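Local structure of B-cell lymphoma 3 protein (Homo sapiens, 1K1A) at residues L22-V25 with H26-V29; I41-N44 with L45-P49; G116-A119 with L120-A123; N216-P219 with L220-A223. The protein contributes to regulating NF-kappa-B target genes, inhibiting nuclear translocation of the p50 subunit in the cytoplasm and acting as a transcriptional activator in the nucleus. All blocks are in the same frame, centred on the assembly; numbering follows the deposited sequence.

Contact 1. Residues L22-V25 with H26-V29; sequences LPAV and HRLV
Ala24 and Arg27 meet by a polar contact one turn apart on helix 22-34. The side chain of Arg27 leaves with CG anti to the backbone N and extends to CD. It then bends at chi3 (96°), which brings its guanidinium back to the preceding turn. Arg27 NH2 reaches Ala24 O at 2.6 Å, with the oxygen at the edge of the guanidinium and in its plane. The N-H...O angle is only 117°, so this hydrogen bond is weak although short. Arg27 NH2 also passes 3.6 Å from Ala24 CB. The same carbonyl, Ala24 O, takes the regular helix bond from Leu28 N at 2.9 Å. Ala24 O thus has one regular donor, Leu28 N, and one weak one.

The other backbone bonds are regular i to i+4 steps. His26 N donates to Leu22 O, Arg27 N to Pro23 O, and Val29 N to Val25 O at 2.8 Å.

The apolar contact is made by Val25 and Val29. Their side chains cross at a slant, with Val25 CG1 4.1 Å from Val29 CG2.

Residues 22-29 lie in the first ankyrin repeat. Ala24, Val25 and Leu28 pack on helix 12-18, through Ala16 and Leu13. Leu22, Val25, His26 and Val29 touch helix 59-67, at Val61 and Leu64.

Contact 2. Residues I41-N44 with L45-P49; sequences IYNN and LRQTP
Asn43 OD1 is gripped by two backbone amides. Leu45 N donates to Asn43 OD1 at 2.9 Å and Gln47 N at 3.0 Å. Both donors stand well off the plane of the Asn43 amide, on opposite faces, so neither uses an in-plane lone pair. The CG of Asn43 sits between its own backbone N and carbonyl carbon (chi1 62°), which folds the amide back over the turn. Asn43 ND2 then gives a nearly straight bond to Gln47 OE1 at 3.0 Å. Here the donor does lie on a lone pair in the carbonyl plane of Gln47, and the two amides are close to coplanar, 29° apart. With an alanine here, the amides of Leu45 and Gln47 would probably lose this shared acceptor, and the Gln47 side chain would be left to turn more freely.

The bond to Leu45 N makes an Asx turn. It overlaps a type I beta turn from Asn43 to Arg46, in which Arg46 N donates to Asn43 O at 3.1 Å. This is the tip of the hairpin-like loop that leads into the second ankyrin repeat.

On the other side of the loop, Tyr42 crosses the Arg46 side chain at a slant, with Tyr42 CE1 3.6 Å from Arg46 CG. Thr48 CG2 lies 3.7 Å from the same Tyr42 CE1. The Tyr42 hydroxyl bonds to Leu75 O. Thr48 is the N-cap of helix 49-55, its OG1 accepting from His51 N.

Contact 3. Residues G116-A119 with L120-A123; sequences GLTA and LHVA
The Thr-Ala-Leu-His sequence at Thr118 to His121 is a variant of the Thr-Pro-Leu-His signature of ankyrin repeats, here opening helix 119-126 of the fourth repeat. Thr118 is the N-cap. Its OG1 lies between the backbone N and the carbonyl carbon (chi1 65°), which sets the hydroxyl over the first turn of the helix. There Thr118 OG1 accepts from His121 N at 3.2 Å in a nearly straight capping bond. Thr118 OG1 is also 3.0 Å from His121 CD2. Thr118 N lies at the edge of the imidazole, in its plane. A valine here lacks the hydroxyl, so the N-H of His121 would probably lose its capping partner and His121 CD2 its close oxygen.

Leu117 packs beside the histidine. Leu117 CB is 3.8 Å from His121 CB, and Leu117 CD2 is 3.9 Å from His121 CG. The helix is then carried on by Val122 N to Thr118 O and by Ala123 N to Ala119 O, the latter at 2.9 Å.

The site is buried near the middle of the chain. The His121 ring meets that of His156 at a steep angle. Leu120 and His121 reach Pro153 of helix 153-159. Val122 touches helix 82-88, while Leu120 and Ala123 pack on helix 129-137.

Contact 4. Residues N216-P219 with L220-A223; sequences NDTP and LMVA
The carboxylate of Asp217 is the flat group that touches across this contact, and each of its oxygens meets a methyl. Asp217 OD1 lies 3.2 Å from Met221 CE. Asp217 OD2 lies 3.5 Å from Val222 CG1, a methyl that stands well off the carboxylate plane. The polar partner of OD2 is outside the contact: it bonds to His215 ND1.

The Met221 side chain crosses that of Thr218 at a slant. Its chain is extended to SD and then bends at chi3 (58°), which brings CE to Asp217. On the way, Met221 CG passes 3.3 Å from Thr218 OG1. Met221 SD accepts a weak hydrogen bond from Thr218 N at 3.5 Å.

The Thr-Pro-Leu sequence is the ankyrin signature, but methionine follows where His51 and His121 stand in earlier repeats. Thr218 OG1 still faces the backbone N of that residue, Met221 N, through a weak bond of 3.3 Å. Val222 N donates to Thr218 O at 3.2 Å. A type I beta turn then runs from Leu220 to Ala223.

Pro219 rests on Leu187 and His188 of helix 186-193, and its O takes a bond from Ser191 OG. Leu220 and Ala223 lean on helix 226-232. This is the seventh and last repeat of the domain.

Most of the polar bonds inside this contact are weak. The acceptor for Thr218 N within it is a thioether sulphur, a poor one. The methyl next to it, probably slightly polarised, sits against a carboxylate oxygen. The turn therefore probably relies in good part on packing against helices 186-193 and 226-232 and on outside polar partners.

Overall arrangement
The four contacts follow one another along the ankyrin repeat domain, from the first repeat to the seventh, and none touches another. Contacts 1 and 2 are neighbours, with centres about 17 Å apart and nearest atoms about 7 Å apart. Helix 12-18 packs against both. Contact 3 is close to the centre of the chain, about 22 Å from contact 2 and 29 Å from contact 4, centre to centre. Contacts 1 and 4 lie on opposite sides of that centre, their own centres about 60 Å apart. Contacts 2, 3 and 4 share a recurring element, a threonine at the signature position: Thr48, Thr118 and Thr218. No ligand or active site is involved.

Contact 1. Residues L22-V25 with H26-V29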
loop_
_atom_site.group_PDB
_atom_site.type_symbol
_atom_site.label_atom_id
_atom_site.label_comp_id
_atom_site.label_asym_id
_atom_site.label_seq_id
_atom_site.Cartn_x
_atom_site.Cartn_y
_atom_site.Cartn_z
ATOM N N LEU A 22 15.139 -0.180 23.287
ATOM C CA LEU A 22 13.806 -0.532 23.784
ATOM C C LEU A 22 13.586 -0.198 25.270
ATOM O O LEU A 22 12.553 0.355 25.629
ATOM C CB LEU A 22 13.483 -2.009 23.493
ATOM C CG LEU A 22 12.081 -2.538 23.820
ATOM C CD1 LEU A 22 11.031 -1.891 22.961
ATOM C CD2 LEU A 22 12.026 -4.047 23.646
ATOM N N PRO A 23 14.542 -0.545 26.133
ATOM C CA PRO A 23 14.429 -0.210 27.558
ATOM C C PRO A 23 14.223 1.290 27.797
ATOM O O PRO A 23 13.397 1.656 28.638
ATOM C CB PRO A 23 15.780 -0.667 28.135
ATOM C CG PRO A 23 16.235 -1.740 27.215
ATOM C CD PRO A 23 15.756 -1.321 25.838
ATOM N N ALA A 24 14.953 2.143 27.075
ATOM C CA ALA A 24 14.792 3.592 27.228
ATOM C C ALA A 24 13.405 4.035 26.761
ATOM O O ALA A 24 12.771 4.904 27.381
ATOM C CB ALA A 24 15.886 4.352 26.481
ATOM N N VAL A 25 12.929 3.421 25.685
ATOM C CA VAL A 25 11.602 3.729 25.161
ATOM C C VAL A 25 10.549 3.435 26.215
ATOM O O VAL A 25 9.674 4.263 26.482
ATOM C CB VAL A 25 11.298 2.914 23.900
ATOM C CG1 VAL A 25 9.815 3.035 23.513
ATOM C CG2 VAL A 25 12.198 3.372 22.764
ATOM N N HIS A 26 10.641 2.256 26.819
ATOM C CA HIS A 26 9.709 1.858 27.860
ATOM C C HIS A 26 9.723 2.872 29.006
ATOM O O HIS A 26 8.673 3.344 29.453
ATOM C CB HIS A 26 10.073 0.467 28.378
ATOM C CG HIS A 26 8.944 -0.244 29.056
ATOM N ND1 HIS A 26 8.092 -1.096 28.386
ATOM C CD2 HIS A 26 8.544 -0.253 30.351
ATOM C CE1 HIS A 26 7.205 -1.585 29.234
ATOM N NE2 HIS A 26 7.459 -1.092 30.435
ATOM N N ARG A 27 10.916 3.205 29.482
ATOM C CA ARG A 27 11.048 4.164 30.575
ATOM C C ARG A 27 10.383 5.499 30.229
ATOM O O ARG A 27 9.609 6.051 31.026
ATOM C CB ARG A 27 12.525 4.372 30.915
ATOM C CG ARG A 27 12.836 5.676 31.644
ATOM C CD ARG A 27 14.275 5.756 32.183
ATOM N NE ARG A 27 15.230 6.451 31.308
ATOM C CZ ARG A 27 15.192 6.477 29.972
ATOM N NH1 ARG A 27 16.127 7.138 29.302
ATOM N NH2 ARG A 27 14.233 5.852 29.306
ATOM N N LEU A 28 10.669 5.997 29.033
ATOM C CA LEU A 28 10.114 7.261 28.557
ATOM C C LEU A 28 8.593 7.217 28.351
ATOM O O LEU A 28 7.893 8.207 28.591
ATOM C CB LEU A 28 10.801 7.677 27.257
ATOM C CG LEU A 28 12.213 8.230 27.410
ATOM C CD1 LEU A 28 12.865 8.386 26.047
ATOM C CD2 LEU A 28 12.173 9.562 28.136
ATOM N N VAL A 29 8.089 6.083 27.880
ATOM C CA VAL A 29 6.648 5.925 27.709
ATOM C C VAL A 29 5.939 6.020 29.070
ATOM O O VAL A 29 4.919 6.704 29.203
ATOM C CB VAL A 29 6.298 4.617 26.983
ATOM C CG1 VAL A 29 4.825 4.257 27.194
ATOM C CG2 VAL A 29 6.629 4.747 25.482
#

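Contact 2. Residues I41-N44 with L45-P49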
loop_
_atom_site.group_PDB
_atom_site.type_symbol
_atom_site.label_atom_id
_atom_site.label_comp_id
_atom_site.label_asym_id
_atom_site.label_seq_id
_atom_site.Cartn_x
_atom_site.Cartn_y
_atom_site.Cartn_z
ATOM N N ILE A 41 3.885 12.856 19.498
ATOM C CA ILE A 41 4.502 14.168 19.422
ATOM C C ILE A 41 5.370 14.249 18.179
ATOM O O ILE A 41 6.150 13.350 17.890
ATOM C CB ILE A 41 5.343 14.454 20.678
ATOM C CG1 ILE A 41 6.204 13.246 21.048
ATOM C CG2 ILE A 41 4.435 14.824 21.845
ATOM C CD1 ILE A 41 5.627 12.410 22.156
ATOM N N TYR A 42 5.218 15.329 17.442
ATOM C CA TYR A 42 5.950 15.515 16.199
ATOM C C TYR A 42 7.314 16.181 16.388
ATOM O O TYR A 42 7.464 17.065 17.228
ATOM C CB TYR A 42 5.122 16.385 15.257
ATOM C CG TYR A 42 3.911 15.705 14.652
ATOM C CD1 TYR A 42 4.059 14.693 13.717
ATOM C CD2 TYR A 42 2.619 16.104 14.991
ATOM C CE1 TYR A 42 2.955 14.077 13.137
ATOM C CE2 TYR A 42 1.504 15.497 14.412
ATOM C CZ TYR A 42 1.688 14.483 13.479
ATOM O OH TYR A 42 0.603 13.868 12.892
ATOM N N ASN A 43 8.307 15.745 15.612
ATOM C CA ASN A 43 9.567 16.481 15.500
ATOM C C ASN A 43 9.393 17.469 14.336
ATOM O O ASN A 43 8.284 17.627 13.827
ATOM C CB ASN A 43 10.770 15.535 15.285
ATOM C CG ASN A 43 10.668 14.737 13.989
ATOM O OD1 ASN A 43 9.838 15.031 13.145
ATOM N ND2 ASN A 43 11.522 13.723 13.833
ATOM N N ASN A 44 10.461 18.133 13.899
ATOM C CA ASN A 44 10.303 19.131 12.838
ATOM C C ASN A 44 10.136 18.556 11.451
ATOM O O ASN A 44 9.909 19.290 10.487
ATOM C CB ASN A 44 11.432 20.151 12.861
ATOM C CG ASN A 44 11.229 21.172 13.916
ATOM O OD1 ASN A 44 11.320 20.870 15.105
ATOM N ND2 ASN A 44 10.910 22.385 13.508
ATOM N N LEU A 45 10.221 17.239 11.367
ATOM C CA LEU A 45 10.017 16.524 10.113
ATOM C C LEU A 45 8.611 15.965 10.064
ATOM O O LEU A 45 8.244 15.252 9.131
ATOM C CB LEU A 45 11.039 15.394 9.991
ATOM C CG LEU A 45 12.461 15.905 9.782
ATOM C CD1 LEU A 45 13.470 14.764 9.859
ATOM C CD2 LEU A 45 12.548 16.618 8.439
ATOM N N ARG A 46 7.819 16.316 11.066
ATOM C CA ARG A 46 6.456 15.810 11.207
ATOM C C ARG A 46 6.395 14.284 11.337
ATOM O O ARG A 46 5.520 13.626 10.751
ATOM C CB ARG A 46 5.537 16.308 10.084
ATOM C CG ARG A 46 4.081 16.112 10.428
ATOM C CD ARG A 46 3.108 16.660 9.431
ATOM N NE ARG A 46 3.074 18.116 9.434
ATOM C CZ ARG A 46 2.560 18.833 8.453
ATOM N NH1 ARG A 46 2.038 18.216 7.404
ATOM N NH2 ARG A 46 2.562 20.156 8.514
ATOM N N GLN A 47 7.329 13.736 12.109
ATOM C CA GLN A 47 7.343 12.318 12.439
ATOM C C GLN A 47 7.058 12.138 13.921
ATOM O O GLN A 47 7.616 12.849 14.756
ATOM C CB GLN A 47 8.726 11.711 12.162
ATOM C CG GLN A 47 9.284 11.986 10.781
ATOM C CD GLN A 47 10.733 11.564 10.650
ATOM O OE1 GLN A 47 11.550 11.850 11.526
ATOM N NE2 GLN A 47 11.055 10.877 9.564
ATOM N N THR A 48 6.195 11.187 14.248
ATOM C CA THR A 48 6.015 10.775 15.629
ATOM C C THR A 48 7.015 9.668 15.891
ATOM O O THR A 48 7.623 9.142 14.955
ATOM C CB THR A 48 4.606 10.221 15.863
ATOM O OG1 THR A 48 4.415 9.038 15.069
ATOM C CG2 THR A 48 3.532 11.191 15.354
ATOM N N PRO A 49 7.211 9.322 17.156
ATOM C CA PRO A 49 8.043 8.165 17.506
ATOM C C PRO A 49 7.597 6.868 16.810
ATOM O O PRO A 49 8.459 6.074 16.428
ATOM C CB PRO A 49 7.878 8.069 19.020
ATOM C CG PRO A 49 7.683 9.489 19.438
ATOM C CD PRO A 49 6.760 10.064 18.348
#

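Contact 3. Residues G116-A119 with L120-A123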
loop_
_atom_site.group_PDB
_atom_site.type_symbol
_atom_site.label_atom_id
_atom_site.label_comp_id
_atom_site.label_asym_id
_atom_site.label_seq_id
_atom_site.Cartn_x
_atom_site.Cartn_y
_atom_site.Cartn_z
ATOM N N GLY A 116 -2.738 10.426 -2.607
ATOM C CA GLY A 116 -4.021 9.786 -2.867
ATOM C C GLY A 116 -4.028 8.264 -2.805
ATOM O O GLY A 116 -5.085 7.635 -2.967
ATOM N N LEU A 117 -2.868 7.668 -2.534
ATOM C CA LEU A 117 -2.736 6.212 -2.535
ATOM C C LEU A 117 -3.046 5.556 -1.201
ATOM O O LEU A 117 -2.802 6.138 -0.136
ATOM C CB LEU A 117 -1.309 5.812 -2.947
ATOM C CG LEU A 117 -0.786 6.323 -4.289
ATOM C CD1 LEU A 117 0.646 5.856 -4.508
ATOM C CD2 LEU A 117 -1.679 5.856 -5.423
ATOM N N THR A 118 -3.566 4.330 -1.268
ATOM C CA THR A 118 -3.735 3.506 -0.079
ATOM C C THR A 118 -2.439 2.761 0.160
ATOM O O THR A 118 -1.554 2.760 -0.692
ATOM C CB THR A 118 -4.834 2.456 -0.283
ATOM O OG1 THR A 118 -4.420 1.530 -1.305
ATOM C CG2 THR A 118 -6.100 3.085 -0.836
ATOM N N ALA A 119 -2.342 2.120 1.322
ATOM C CA ALA A 119 -1.207 1.269 1.640
ATOM C C ALA A 119 -1.046 0.158 0.597
ATOM O O ALA A 119 0.074 -0.189 0.222
ATOM C CB ALA A 119 -1.369 0.680 3.020
ATOM N N LEU A 120 -2.166 -0.386 0.127
ATOM C CA LEU A 120 -2.136 -1.432 -0.899
ATOM C C LEU A 120 -1.480 -0.962 -2.205
ATOM O O LEU A 120 -0.686 -1.694 -2.811
ATOM C CB LEU A 120 -3.542 -1.995 -1.160
ATOM C CG LEU A 120 -3.617 -3.115 -2.194
ATOM C CD1 LEU A 120 -2.684 -4.251 -1.779
ATOM C CD2 LEU A 120 -5.043 -3.622 -2.339
ATOM N N HIS A 121 -1.812 0.250 -2.645
ATOM C CA HIS A 121 -1.181 0.823 -3.840
ATOM C C HIS A 121 0.332 0.887 -3.654
ATOM O O HIS A 121 1.090 0.481 -4.525
ATOM C CB HIS A 121 -1.699 2.238 -4.135
ATOM C CG HIS A 121 -3.115 2.286 -4.623
ATOM N ND1 HIS A 121 -3.491 1.846 -5.876
ATOM C CD2 HIS A 121 -4.242 2.761 -4.041
ATOM C CE1 HIS A 121 -4.789 2.032 -6.035
ATOM N NE2 HIS A 121 -5.270 2.575 -4.933
ATOM N N VAL A 122 0.765 1.429 -2.519
ATOM C CA VAL A 122 2.185 1.518 -2.197
ATOM C C VAL A 122 2.851 0.139 -2.207
ATOM O O VAL A 122 3.904 -0.046 -2.818
ATOM C CB VAL A 122 2.410 2.178 -0.822
ATOM C CG1 VAL A 122 3.881 2.124 -0.440
ATOM C CG2 VAL A 122 1.925 3.628 -0.841
ATOM N N ALA A 123 2.225 -0.831 -1.550
ATOM C CA ALA A 123 2.783 -2.175 -1.489
ATOM C C ALA A 123 2.947 -2.803 -2.882
ATOM O O ALA A 123 3.977 -3.415 -3.186
ATOM C CB ALA A 123 1.928 -3.077 -0.589
#

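Contact 4. Residues N216-P219 with L220-A223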
loop_
_atom_site.group_PDB
_atom_site.type_symbol
_atom_site.label_atom_id
_atom_site.label_comp_id
_atom_site.label_asym_id
_atom_site.label_seq_id
_atom_site.Cartn_x
_atom_site.Cartn_y
_atom_site.Cartn_z
ATOM N N ASN A 216 -13.089 4.896 -28.003
ATOM C CA ASN A 216 -13.853 3.856 -28.698
ATOM C C ASN A 216 -12.987 2.665 -29.110
ATOM O O ASN A 216 -13.382 1.863 -29.946
ATOM C CB ASN A 216 -14.587 4.426 -29.923
ATOM C CG ASN A 216 -15.600 5.509 -29.559
ATOM O OD1 ASN A 216 -16.022 6.296 -30.415
ATOM N ND2 ASN A 216 -15.997 5.548 -28.294
ATOM N N ASP A 217 -11.810 2.557 -28.510
ATOM C CA ASP A 217 -10.890 1.454 -28.782
ATOM C C ASP A 217 -11.148 0.275 -27.839
ATOM O O ASP A 217 -11.439 0.477 -26.659
ATOM C CB ASP A 217 -9.452 1.918 -28.553
ATOM C CG ASP A 217 -8.821 2.527 -29.780
ATOM O OD1 ASP A 217 -9.404 2.439 -30.880
ATOM O OD2 ASP A 217 -7.719 3.110 -29.732
ATOM N N THR A 218 -11.048 -0.950 -28.359
ATOM C CA THR A 218 -11.085 -2.146 -27.513
ATOM C C THR A 218 -9.660 -2.676 -27.431
ATOM O O THR A 218 -8.811 -2.297 -28.235
ATOM C CB THR A 218 -11.987 -3.244 -28.117
ATOM O OG1 THR A 218 -11.518 -3.583 -29.433
ATOM C CG2 THR A 218 -13.404 -2.745 -28.337
ATOM N N PRO A 219 -9.383 -3.558 -26.477
ATOM C CA PRO A 219 -8.045 -4.144 -26.374
ATOM C C PRO A 219 -7.650 -4.807 -27.696
ATOM O O PRO A 219 -6.472 -4.839 -28.058
ATOM C CB PRO A 219 -8.206 -5.184 -25.263
ATOM C CG PRO A 219 -9.332 -4.658 -24.432
ATOM C CD PRO A 219 -10.292 -4.054 -25.427
ATOM N N LEU A 220 -8.636 -5.325 -28.417
ATOM C CA LEU A 220 -8.366 -5.940 -29.705
ATOM C C LEU A 220 -7.835 -4.890 -30.689
ATOM O O LEU A 220 -6.849 -5.125 -31.394
ATOM C CB LEU A 220 -9.631 -6.608 -30.258
ATOM C CG LEU A 220 -9.468 -8.057 -30.721
ATOM C CD1 LEU A 220 -10.603 -8.453 -31.669
ATOM C CD2 LEU A 220 -8.117 -8.270 -31.382
ATOM N N MET A 221 -8.466 -3.719 -30.705
ATOM C CA MET A 221 -8.095 -2.657 -31.640
ATOM C C MET A 221 -6.736 -2.012 -31.376
ATOM O O MET A 221 -6.163 -1.401 -32.271
ATOM C CB MET A 221 -9.179 -1.587 -31.694
ATOM C CG MET A 221 -10.501 -2.105 -32.203
ATOM S SD MET A 221 -11.826 -0.989 -31.816
ATOM C CE MET A 221 -11.243 0.494 -32.623
ATOM N N VAL A 222 -6.228 -2.131 -30.151
ATOM C CA VAL A 222 -4.927 -1.552 -29.831
ATOM C C VAL A 222 -3.820 -2.607 -29.795
ATOM O O VAL A 222 -2.687 -2.299 -29.460
ATOM C CB VAL A 222 -4.940 -0.779 -28.491
ATOM C CG1 VAL A 222 -5.999 0.318 -28.508
ATOM C CG2 VAL A 222 -5.145 -1.733 -27.310
ATOM N N ALA A 223 -4.155 -3.842 -30.149
ATOM C CA ALA A 223 -3.186 -4.932 -30.126
ATOM C C ALA A 223 -1.908 -4.512 -30.834
ATOM O O ALA A 223 -1.942 -4.053 -31.977
ATOM C CB ALA A 223 -3.766 -6.168 -30.762
#